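Local coordinates for protein pyridoxine 4-oxidase (Mesorhizobium loti, PDB 4HA6) that catalyses the FAD-dependent oxidation of pyridoxine at its 4-hydroxymethyl group to pyridoxal, with molecular oxygen as electron acceptor, as a member of the GMC oxidoreductase family, at residues Ser14-Arg19 against Thr499-Tyr504; Arg110-Asp115 against Val461-Arg466; Leu164-Leu169 against Asp323-Ala328; Met317-Ala322 against Gly329-Val334. One frame throughout, in Å; residues are numbered along the deposited sequence. Where two conformers were deposited one is given.

Ser14-Arg19, near the N terminus, waits for almost the whole chain to pass before Thr499-Tyr504 closes contact 1, joining the first helix of the Rossmann-type fold to helix 490-506, the last of the chain. Within that loop, Arg110-Asp115 meets Val461-Arg466 in contact 2, and the two contacts touch where Gln503 reaches Arg111 and Asn464. Contacts 3 and 4 both nest inside contact 2. They cross each other: Leu164-Leu169 comes first, Met317-Ala322 next, then Asp323-Ala328 closes contact 3 and Gly329-Val334 closes contact 4. Contact 3 joins the end of helix 152-163 to the loop between strands 314-320 and 333-338; contact 4 pairs those strands themselves.

Contact 1: Ser14-Arg19 against Thr499-Tyr504; sequences SLLAAR and TFARQY
Arg19 leaves its backbone with CG anti to the carbonyl carbon (chi1 -69°) and then folds at its next two torsions, while Phe500 takes the other course, CG anti to the backbone N (chi1 178°), and presents a ring edge to Leu16. The helices that meet here are 11-20, the first of the Rossmann-type FAD-binding fold, and 490-506, the last of the chain. The sequence round the start of the former fits a GxGxxG pattern (Gly8, Gly10, and Gly13 in the helix itself), consistent with a dinucleotide-binding turn; Ser11 and Ala12 bind FAD. Over these short segments the two run in roughly the same direction, crossing at -26° with axes 10.0 Å apart. Ala501 fills the middle: its methyl points at the other helix and meets two side chains. Ala501 CB is 3.8 Å from Arg19 CB. Leu16 CD2 also lies 4.0 Å from Ala501 CB. Leu16 CD2 reaches the edge of the Phe500 ring as well, 4.0 Å from Phe500 CD1, the two side chains crossing at about a right angle. No hydrogen bond spans the segments, so apolar contact carries the buried side. Toward the more exposed side, the folded Arg19 chain brings NH1 over to Ala501 and on to Arg502, whose CG lies near the guanidinium plane, at its edge. Glu498 OE1 forms salt bridges with Arg19 NH1 and Arg502 NE, and Glu22 takes Arg19 NH2. The shared carboxylate would offset the repulsion of two nearly perpendicular guanidiniums, whose Arg19 NH1 and Arg502 NE are just 4.8 Å apart.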
# COMPACT_ATOMS: atom_id res chain seq x y z
N SER A 14 12.26 4.06 -6.28
CA SER A 14 13.23 4.98 -5.67
C SER A 14 14.32 4.19 -4.95
O SER A 14 15.51 4.49 -5.11
CB SER A 14 12.54 5.93 -4.69
OG SER A 14 11.62 6.76 -5.36
N LEU A 15 13.91 3.15 -4.21
CA LEU A 15 14.84 2.27 -3.50
C LEU A 15 15.79 1.56 -4.45
O LEU A 15 16.97 1.37 -4.14
CB LEU A 15 14.08 1.21 -2.67
CG LEU A 15 14.88 0.33 -1.71
CD1 LEU A 15 13.98 -0.12 -0.54
CD2 LEU A 15 15.52 -0.90 -2.39
N LEU A 16 15.26 1.12 -5.58
CA LEU A 16 16.05 0.34 -6.53
C LEU A 16 17.06 1.21 -7.26
O LEU A 16 18.23 0.84 -7.39
CB LEU A 16 15.15 -0.38 -7.54
CG LEU A 16 14.56 -1.71 -7.06
CD1 LEU A 16 13.80 -2.41 -8.18
CD2 LEU A 16 15.65 -2.61 -6.53
N ALA A 17 16.61 2.36 -7.76
CA ALA A 17 17.51 3.32 -8.39
C ALA A 17 18.76 3.57 -7.52
O ALA A 17 19.89 3.54 -8.01
CB ALA A 17 16.77 4.62 -8.66
N ALA A 18 18.54 3.81 -6.23
CA ALA A 18 19.64 3.96 -5.29
C ALA A 18 20.46 2.67 -5.18
O ALA A 18 21.68 2.68 -5.38
CB ALA A 18 19.14 4.39 -3.94
N ARG A 19 19.80 1.56 -4.85
CA ARG A 19 20.51 0.34 -4.49
C ARG A 19 21.26 -0.32 -5.65
O ARG A 19 22.42 -0.73 -5.50
CB ARG A 19 19.59 -0.65 -3.76
CG ARG A 19 19.19 -0.16 -2.34
CD ARG A 19 19.88 -0.92 -1.21
NE ARG A 19 21.21 -1.35 -1.61
CZ ARG A 19 21.61 -2.61 -1.59
NH1 ARG A 19 20.81 -3.59 -1.18
NH2 ARG A 19 22.85 -2.90 -1.99
N THR A 499 14.86 -7.00 -1.16
CA THR A 499 15.32 -8.37 -1.42
C THR A 499 15.69 -8.55 -2.89
O THR A 499 16.63 -9.29 -3.22
CB THR A 499 14.43 -9.54 -0.84
OG1 THR A 499 13.74 -10.23 -1.88
CG2 THR A 499 13.47 -9.10 0.25
N PHE A 500 15.01 -7.85 -3.79
CA PHE A 500 15.42 -7.93 -5.19
C PHE A 500 16.77 -7.24 -5.42
O PHE A 500 17.55 -7.68 -6.26
CB PHE A 500 14.37 -7.34 -6.12
CG PHE A 500 14.79 -7.35 -7.55
CD1 PHE A 500 15.43 -6.25 -8.12
CD2 PHE A 500 14.58 -8.48 -8.33
CE1 PHE A 500 15.82 -6.27 -9.45
CE2 PHE A 500 14.96 -8.50 -9.66
CZ PHE A 500 15.59 -7.39 -10.21
N ALA A 501 17.04 -6.15 -4.71
CA ALA A 501 18.32 -5.47 -4.87
C ALA A 501 19.44 -6.40 -4.42
O ALA A 501 20.48 -6.51 -5.07
CB ALA A 501 18.36 -4.18 -4.08
N ARG A 502 19.21 -7.08 -3.31
CA ARG A 502 20.18 -8.02 -2.77
C ARG A 502 20.42 -9.17 -3.75
O ARG A 502 21.55 -9.62 -3.92
CB ARG A 502 19.73 -8.53 -1.40
CG ARG A 502 19.63 -7.42 -0.36
CD ARG A 502 19.14 -7.92 1.01
NE ARG A 502 19.55 -6.97 2.04
CZ ARG A 502 19.98 -7.33 3.25
NH1 ARG A 502 20.04 -8.60 3.60
NH2 ARG A 502 20.34 -6.39 4.11
N GLN A 503 19.36 -9.62 -4.41
CA GLN A 503 19.45 -10.73 -5.36
C GLN A 503 20.20 -10.32 -6.63
O GLN A 503 20.96 -11.10 -7.20
CB GLN A 503 18.03 -11.21 -5.68
CG GLN A 503 17.79 -11.75 -7.08
CD GLN A 503 16.30 -11.93 -7.36
OE1 GLN A 503 15.52 -12.21 -6.46
NE2 GLN A 503 15.91 -11.73 -8.61
N TYR A 504 19.98 -9.08 -7.07
CA TYR A 504 20.67 -8.56 -8.24
C TYR A 504 22.18 -8.43 -8.01
O TYR A 504 22.98 -8.80 -8.87
CB TYR A 504 20.08 -7.21 -8.67
CG TYR A 504 20.89 -6.55 -9.76
CD1 TYR A 504 20.69 -6.88 -11.10
CD2 TYR A 504 21.85 -5.60 -9.45
CE1 TYR A 504 21.44 -6.28 -12.11
CE2 TYR A 504 22.61 -4.99 -10.45
CZ TYR A 504 22.40 -5.33 -11.77
OH TYR A 504 23.16 -4.71 -12.75

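Contact 2: Arg110-Asp115 against Val461-Arg466; sequences RRWGWD and VDANLR
The tight part is the indole of Trp112, pressed edge-on against the turn at Ala463. Trp112 NE1 donates to Ala463 O across 3.0 Å with an N-H...O angle of 156°, the oxygen lying almost in the ring plane and offering a lone pair. Farther round the ring, Trp112 CZ2 meets Leu465 CD2 at 3.7 Å, and Arg111 CG from the same segment covers part of one indole face. Leu465 also touches Ile496 and Phe500 of helix 490-506, which closes this buried side. The partly exposed side is looser. Arg111 starts in the crowded position, CG between N and the carbonyl carbon, and a bend at chi3 brings Arg111 NH1 to 3.1 Å from Asn464 OD1, but at an angle too poor for a hydrogen bond; its firm partner is Gln503 OE1. At the first position of the turn, Asp462 OD1 accepts from Asn464 N (2.9 Å) and Arg466 N, both from above the carboxylate plane. Its OD2 is gripped side-on by NE and NH2 of Arg466, a salt bridge that should steady the carboxylate. The result is an Asx turn overlaid on a type I beta turn, Asp462 to Leu465, in the loop leading to edge strand 473-475 of the parallel Rossmann-type sheet.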
# COMPACT_ATOMS: atom_id res chain seq x y z
N ARG A 110 11.80 -19.74 0.90
CA ARG A 110 11.98 -19.30 2.29
C ARG A 110 12.34 -17.83 2.43
O ARG A 110 12.18 -17.23 3.51
CB ARG A 110 13.12 -20.10 2.93
CG ARG A 110 12.82 -21.54 3.31
CD ARG A 110 14.05 -22.16 4.00
NE ARG A 110 15.21 -22.30 3.11
CZ ARG A 110 16.27 -21.49 3.12
NH1 ARG A 110 16.34 -20.47 3.97
NH2 ARG A 110 17.27 -21.70 2.27
N ARG A 111 12.88 -17.25 1.37
CA ARG A 111 13.36 -15.87 1.40
C ARG A 111 12.26 -14.87 1.70
O ARG A 111 12.53 -13.74 2.13
CB ARG A 111 14.03 -15.50 0.08
CG ARG A 111 13.17 -15.77 -1.13
CD ARG A 111 14.01 -15.69 -2.39
NE ARG A 111 14.61 -14.37 -2.42
CZ ARG A 111 14.85 -13.68 -3.51
NH1 ARG A 111 14.58 -14.18 -4.71
NH2 ARG A 111 15.36 -12.47 -3.38
N TRP A 112 11.02 -15.31 1.50
CA TRP A 112 9.86 -14.45 1.64
C TRP A 112 9.20 -14.65 3.00
O TRP A 112 8.10 -14.15 3.23
CB TRP A 112 8.87 -14.72 0.50
CG TRP A 112 9.44 -14.30 -0.85
CD1 TRP A 112 9.73 -15.10 -1.92
CD2 TRP A 112 9.80 -12.97 -1.23
NE1 TRP A 112 10.24 -14.34 -2.96
CE2 TRP A 112 10.29 -13.03 -2.56
CE3 TRP A 112 9.75 -11.73 -0.60
CZ2 TRP A 112 10.73 -11.90 -3.24
CZ3 TRP A 112 10.19 -10.62 -1.27
CH2 TRP A 112 10.67 -10.71 -2.58
N GLY A 113 9.86 -15.40 3.88
CA GLY A 113 9.35 -15.63 5.22
C GLY A 113 9.86 -14.59 6.20
O GLY A 113 10.90 -13.96 5.94
N TRP A 114 9.15 -14.40 7.30
CA TRP A 114 9.50 -13.40 8.31
C TRP A 114 10.98 -13.49 8.75
O TRP A 114 11.67 -12.46 8.85
CB TRP A 114 8.59 -13.56 9.53
CG TRP A 114 8.85 -12.57 10.63
CD1 TRP A 114 9.63 -12.76 11.74
CD2 TRP A 114 8.32 -11.25 10.73
NE1 TRP A 114 9.62 -11.63 12.52
CE2 TRP A 114 8.82 -10.68 11.92
CE3 TRP A 114 7.47 -10.48 9.92
CZ2 TRP A 114 8.49 -9.38 12.33
CZ3 TRP A 114 7.15 -9.19 10.32
CH2 TRP A 114 7.66 -8.66 11.52
N ASP A 115 11.45 -14.70 9.01
CA ASP A 115 12.82 -14.91 9.50
C ASP A 115 13.86 -14.36 8.52
O ASP A 115 14.82 -13.72 8.93
CB ASP A 115 13.10 -16.39 9.75
CG ASP A 115 12.40 -16.92 10.98
OD1 ASP A 115 12.06 -16.12 11.88
OD2 ASP A 115 12.19 -18.15 11.05
N VAL A 461 5.04 -13.93 -11.84
CA VAL A 461 6.47 -14.01 -11.59
C VAL A 461 6.83 -15.20 -10.71
O VAL A 461 5.98 -15.74 -9.99
CB VAL A 461 7.06 -12.71 -11.01
CG1 VAL A 461 6.81 -11.58 -11.97
CG2 VAL A 461 6.44 -12.40 -9.64
N ASP A 462 8.09 -15.63 -10.80
CA ASP A 462 8.57 -16.70 -9.94
C ASP A 462 9.07 -16.08 -8.65
O ASP A 462 8.86 -14.88 -8.44
CB ASP A 462 9.64 -17.57 -10.64
CG ASP A 462 10.91 -16.79 -11.03
OD1 ASP A 462 11.16 -15.66 -10.54
OD2 ASP A 462 11.70 -17.32 -11.84
N ALA A 463 9.75 -16.87 -7.83
CA ALA A 463 10.18 -16.43 -6.50
C ALA A 463 11.30 -15.40 -6.59
O ALA A 463 11.57 -14.69 -5.62
CB ALA A 463 10.62 -17.62 -5.67
N ASN A 464 11.95 -15.35 -7.74
CA ASN A 464 13.00 -14.37 -8.00
C ASN A 464 12.46 -13.09 -8.61
O ASN A 464 13.23 -12.16 -8.92
CB ASN A 464 14.07 -14.98 -8.92
CG ASN A 464 14.83 -16.11 -8.27
OD1 ASN A 464 15.32 -15.98 -7.15
ND2 ASN A 464 14.93 -17.24 -8.96
N LEU A 465 11.13 -13.05 -8.80
CA LEU A 465 10.40 -11.89 -9.35
C LEU A 465 10.55 -11.71 -10.86
O LEU A 465 10.27 -10.62 -11.41
CB LEU A 465 10.74 -10.58 -8.60
CG LEU A 465 10.65 -10.62 -7.07
CD1 LEU A 465 10.96 -9.25 -6.46
CD2 LEU A 465 9.30 -11.13 -6.60
N ARG A 466 10.98 -12.77 -11.54
CA ARG A 466 11.15 -12.76 -12.98
C ARG A 466 9.83 -13.15 -13.65
O ARG A 466 9.24 -14.18 -13.30
CB ARG A 466 12.26 -13.74 -13.37
CG ARG A 466 12.61 -13.76 -14.86
CD ARG A 466 13.43 -15.01 -15.22
NE ARG A 466 12.76 -16.22 -14.74
CZ ARG A 466 11.89 -16.95 -15.44
NH1 ARG A 466 11.57 -16.63 -16.70
NH2 ARG A 466 11.34 -18.02 -14.87

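Contact 3: Leu164-Leu169 against Asp323-Ala328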
# COMPACT_ATOMS: atom_id res chain seq x y z
N LEU A 164 -9.77 -3.60 27.54
CA LEU A 164 -10.51 -4.74 27.02
C LEU A 164 -9.65 -6.01 26.99
O LEU A 164 -10.16 -7.10 26.74
CB LEU A 164 -11.08 -4.42 25.64
CG LEU A 164 -12.31 -3.53 25.71
CD1 LEU A 164 -12.66 -2.87 24.37
CD2 LEU A 164 -13.50 -4.35 26.23
N GLY A 165 -8.36 -5.87 27.25
CA GLY A 165 -7.47 -7.02 27.21
C GLY A 165 -6.35 -6.93 26.19
O GLY A 165 -5.43 -7.74 26.24
N LEU A 166 -6.40 -5.96 25.28
CA LEU A 166 -5.34 -5.83 24.27
C LEU A 166 -4.01 -5.42 24.91
O LEU A 166 -3.96 -4.44 25.66
CB LEU A 166 -5.73 -4.82 23.19
CG LEU A 166 -6.83 -5.23 22.22
CD1 LEU A 166 -7.35 -4.01 21.46
CD2 LEU A 166 -6.31 -6.29 21.24
N PRO A 167 -2.93 -6.14 24.60
CA PRO A 167 -1.62 -5.79 25.17
C PRO A 167 -1.05 -4.49 24.61
O PRO A 167 -1.35 -4.08 23.47
CB PRO A 167 -0.74 -6.98 24.79
CG PRO A 167 -1.40 -7.58 23.58
CD PRO A 167 -2.88 -7.37 23.78
N ARG A 168 -0.24 -3.81 25.41
CA ARG A 168 0.37 -2.57 24.98
C ARG A 168 1.66 -2.87 24.22
O ARG A 168 2.58 -3.51 24.74
CB ARG A 168 0.67 -1.67 26.19
CG ARG A 168 -0.21 -0.43 26.25
CD ARG A 168 0.47 0.73 26.99
NE ARG A 168 -0.40 1.90 27.07
CZ ARG A 168 -1.45 1.97 27.89
NH1 ARG A 168 -1.75 0.95 28.68
NH2 ARG A 168 -2.20 3.06 27.92
N LEU A 169 1.72 -2.40 22.98
CA LEU A 169 2.86 -2.66 22.12
C LEU A 169 3.66 -1.38 21.95
O LEU A 169 3.15 -0.28 22.19
CB LEU A 169 2.38 -3.13 20.74
CG LEU A 169 1.46 -4.36 20.63
CD1 LEU A 169 1.00 -4.55 19.19
CD2 LEU A 169 2.17 -5.60 21.13
N ASP A 323 -12.87 -12.40 17.38
CA ASP A 323 -13.81 -12.92 18.39
C ASP A 323 -13.38 -12.68 19.84
O ASP A 323 -14.04 -13.16 20.78
CB ASP A 323 -14.08 -14.42 18.17
CG ASP A 323 -12.80 -15.26 18.21
OD1 ASP A 323 -11.72 -14.70 18.48
OD2 ASP A 323 -12.89 -16.48 17.97
N SER A 324 -12.29 -11.94 20.02
CA SER A 324 -11.73 -11.76 21.36
C SER A 324 -10.70 -10.65 21.41
O SER A 324 -9.85 -10.52 20.53
CB SER A 324 -11.08 -13.05 21.83
OG SER A 324 -10.25 -12.81 22.94
N PHE A 325 -10.75 -9.85 22.47
CA PHE A 325 -9.76 -8.80 22.65
C PHE A 325 -8.48 -9.33 23.31
O PHE A 325 -7.45 -8.65 23.32
CB PHE A 325 -10.34 -7.64 23.46
CG PHE A 325 -11.44 -6.90 22.76
CD1 PHE A 325 -11.15 -5.97 21.76
CD2 PHE A 325 -12.76 -7.11 23.11
CE1 PHE A 325 -12.16 -5.28 21.12
CE2 PHE A 325 -13.78 -6.43 22.48
CZ PHE A 325 -13.48 -5.50 21.48
N THR A 326 -8.54 -10.53 23.87
CA THR A 326 -7.42 -11.07 24.64
C THR A 326 -6.60 -12.08 23.85
O THR A 326 -5.47 -12.40 24.22
CB THR A 326 -7.90 -11.75 25.95
OG1 THR A 326 -8.98 -12.66 25.65
CG2 THR A 326 -8.36 -10.70 26.95
N ALA A 327 -7.18 -12.61 22.78
CA ALA A 327 -6.49 -13.60 21.97
C ALA A 327 -5.35 -12.98 21.15
O ALA A 327 -5.45 -11.84 20.68
CB ALA A 327 -7.48 -14.32 21.07
N ALA A 328 -4.28 -13.75 20.98
CA ALA A 328 -3.08 -13.31 20.29
C ALA A 328 -3.04 -13.88 18.87
O ALA A 328 -3.97 -14.58 18.44
CB ALA A 328 -1.85 -13.75 21.07
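Leu164 and Phe325 lie side by side and point the same way, the leucine spread along one face of the phenyl ring. Both have CG anti to the carbonyl carbon. At the root of the ring, Leu164 CB stands 3.8 Å from Phe325 CG. At its middle, Leu164 CD1 sits 4.0 Å from the centroid of the Phe325 ring and only 12° off the normal, a CH-pi contact over the centre of the face. The backbone joins in: Leu164 O is 3.3 Å from Phe325 CB, where the phenyl side chain starts. Helix 392-409 touches both side chains through Thr407 and Ile408. Helix 152-163 ends in a Schellman motif, in which Gly165, with a positive phi of 119°, leads the chain out. The opposing loop, between strands 314-320 and 333-338 of the antiparallel sheet, has its own turn: Ser324 OG accepts from the backbone N of Thr326 and of Ala327, an ST turn and ST motif together. That fold puts Thr326 over the helix end, Thr326 CG2 lying 3.8 Å from Gly165 CA, a spot where the glycine carries no side chain to interfere. Leu166 approaches the Phe325 carbonyl. Its CB bond runs past the loop, yet the branched tip swings back so that Leu166 CD2 lies 3.3 Å from Phe325 O. The second methyl, Leu166 CD1, meets the ring obliquely, 4.3 Å from Phe325 CD1. Inward from here, Met320 of strand 314-320 touches both Leu166 and Phe325.

Contact 4: Met317-Ala322 against Gly329-Val334; sequences MAYMRA and GQPEIV
Strands 314-320 and 333-338 pair antiparallel, and at the start of the second a classic beta bulge sets Glu332 and Ile333 both opposite Met320. Arg321, just past the first strand, shows how the hairpin is closed. Its CB bond heads away from the partner segment, though CB still brushes Glu332 OE1. Bends at chi2 (-67°) and chi3 (-71°) then swing the chain back. Arg321 CD arrives 3.2 Å from Gln330 O. Beyond NE, Arg321 CZ lies over the Glu332 carboxylate, 3.6 Å from Glu332 CD, and the two planes are stacked only 5° apart. Arg321 NH1 makes the firm bond, 2.7 Å to Gln330 O, on a carbonyl lone pair and close to the guanidinium plane; a water joined to Gln330 OE1 touches NH1 weakly, while Gln330 NE2 is hydrogen-bonded to Asp99 OD1. Glu332 OE2 lies over the guanidinium face, 3.6 Å from Arg321 NH2, a salt bridge of charges alone, since no N-H points at that oxygen. The other carboxylate oxygen, Glu332 OE1, accepts from Ala322 N at 2.8 Å through its anti lone pair, so Glu332 serves side chain and backbone together. In the bulge Met320 O takes two amides, Glu332 N at 2.9 Å and Ile333 N, while Met320 N donates to Ile333 O. Met320 CG packs on Ile333 CG1 on one sheet face. Tyr319 and Val334 occupy the other, and nearby Met317, whose CB touches Val334, lies close to the bound pyridoxamine. Val334 CG2 rests over a face of the Tyr319 ring, offset toward its rim and 3.5 Å from Tyr319 CE1.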
# COMPACT_ATOMS: atom_id res chain seq x y z
N MET A 317 -3.93 2.35 14.91
CA MET A 317 -4.64 1.14 14.53
C MET A 317 -4.52 0.13 15.64
O MET A 317 -3.43 -0.06 16.19
CB MET A 317 -4.01 0.49 13.29
CG MET A 317 -4.03 1.33 12.06
SD MET A 317 -5.70 1.86 11.77
CE MET A 317 -5.47 3.59 12.18
N ALA A 318 -5.64 -0.52 15.98
CA ALA A 318 -5.61 -1.64 16.90
C ALA A 318 -6.00 -2.89 16.13
O ALA A 318 -7.17 -3.06 15.79
CB ALA A 318 -6.57 -1.40 18.05
N TYR A 319 -5.02 -3.75 15.85
CA TYR A 319 -5.29 -5.04 15.22
C TYR A 319 -5.65 -6.07 16.28
O TYR A 319 -5.13 -6.01 17.40
CB TYR A 319 -4.06 -5.50 14.42
CG TYR A 319 -3.69 -4.48 13.39
CD1 TYR A 319 -4.31 -4.49 12.14
CD2 TYR A 319 -2.77 -3.47 13.67
CE1 TYR A 319 -3.99 -3.54 11.18
CE2 TYR A 319 -2.44 -2.51 12.71
CZ TYR A 319 -3.07 -2.55 11.47
OH TYR A 319 -2.81 -1.61 10.49
N MET A 320 -6.52 -7.02 15.94
CA MET A 320 -6.97 -7.99 16.93
C MET A 320 -7.63 -9.20 16.26
O MET A 320 -7.85 -9.22 15.04
CB MET A 320 -7.95 -7.32 17.91
CG MET A 320 -9.23 -6.80 17.25
SD MET A 320 -10.18 -5.58 18.22
CE MET A 320 -9.24 -4.08 17.89
N ARG A 321 -7.96 -10.20 17.05
CA ARG A 321 -8.71 -11.32 16.53
C ARG A 321 -10.16 -10.85 16.43
O ARG A 321 -10.57 -9.89 17.11
CB ARG A 321 -8.56 -12.55 17.44
CG ARG A 321 -7.11 -13.03 17.59
CD ARG A 321 -6.53 -13.59 16.29
NE ARG A 321 -7.15 -14.88 15.96
CZ ARG A 321 -6.85 -15.60 14.89
NH1 ARG A 321 -5.93 -15.18 14.02
NH2 ARG A 321 -7.48 -16.75 14.68
N ALA A 322 -10.94 -11.49 15.58
CA ALA A 322 -12.32 -11.08 15.37
C ALA A 322 -13.27 -11.46 16.53
O ALA A 322 -14.35 -10.90 16.63
CB ALA A 322 -12.84 -11.63 14.07
N GLY A 329 -1.96 -13.59 18.15
CA GLY A 329 -1.72 -14.23 16.86
C GLY A 329 -1.90 -13.31 15.67
O GLY A 329 -1.69 -12.10 15.78
N GLN A 330 -2.30 -13.89 14.54
CA GLN A 330 -2.47 -13.11 13.31
C GLN A 330 -3.74 -12.27 13.36
O GLN A 330 -4.80 -12.78 13.71
CB GLN A 330 -2.52 -14.02 12.10
CG GLN A 330 -2.50 -13.24 10.80
CD GLN A 330 -2.61 -14.15 9.61
OE1 GLN A 330 -3.29 -15.16 9.69
NE2 GLN A 330 -1.95 -13.79 8.50
N PRO A 331 -3.63 -10.97 13.03
CA PRO A 331 -4.84 -10.13 13.09
C PRO A 331 -5.92 -10.64 12.15
O PRO A 331 -5.60 -11.26 11.13
CB PRO A 331 -4.35 -8.76 12.60
CG PRO A 331 -2.86 -8.74 12.89
CD PRO A 331 -2.40 -10.19 12.77
N GLU A 332 -7.18 -10.38 12.49
CA GLU A 332 -8.30 -10.65 11.58
C GLU A 332 -9.08 -9.37 11.29
O GLU A 332 -9.65 -9.21 10.20
CB GLU A 332 -9.25 -11.70 12.17
CG GLU A 332 -8.59 -13.02 12.50
CD GLU A 332 -9.57 -14.02 13.04
OE1 GLU A 332 -10.22 -13.73 14.08
OE2 GLU A 332 -9.71 -15.10 12.42
N ILE A 333 -9.13 -8.46 12.26
CA ILE A 333 -9.79 -7.17 12.05
C ILE A 333 -8.92 -6.06 12.61
O ILE A 333 -7.88 -6.32 13.24
CB ILE A 333 -11.21 -7.11 12.71
CG1 ILE A 333 -11.10 -7.36 14.22
CG2 ILE A 333 -12.18 -8.09 12.07
CD1 ILE A 333 -12.45 -7.46 14.94
N VAL A 334 -9.34 -4.82 12.39
CA VAL A 334 -8.62 -3.65 12.88
C VAL A 334 -9.64 -2.56 13.19
O VAL A 334 -10.65 -2.43 12.50
CB VAL A 334 -7.60 -3.13 11.83
CG1 VAL A 334 -8.28 -2.84 10.51
CG2 VAL A 334 -6.87 -1.87 12.35
O HOH W 1 -5.83 -14.87 10.68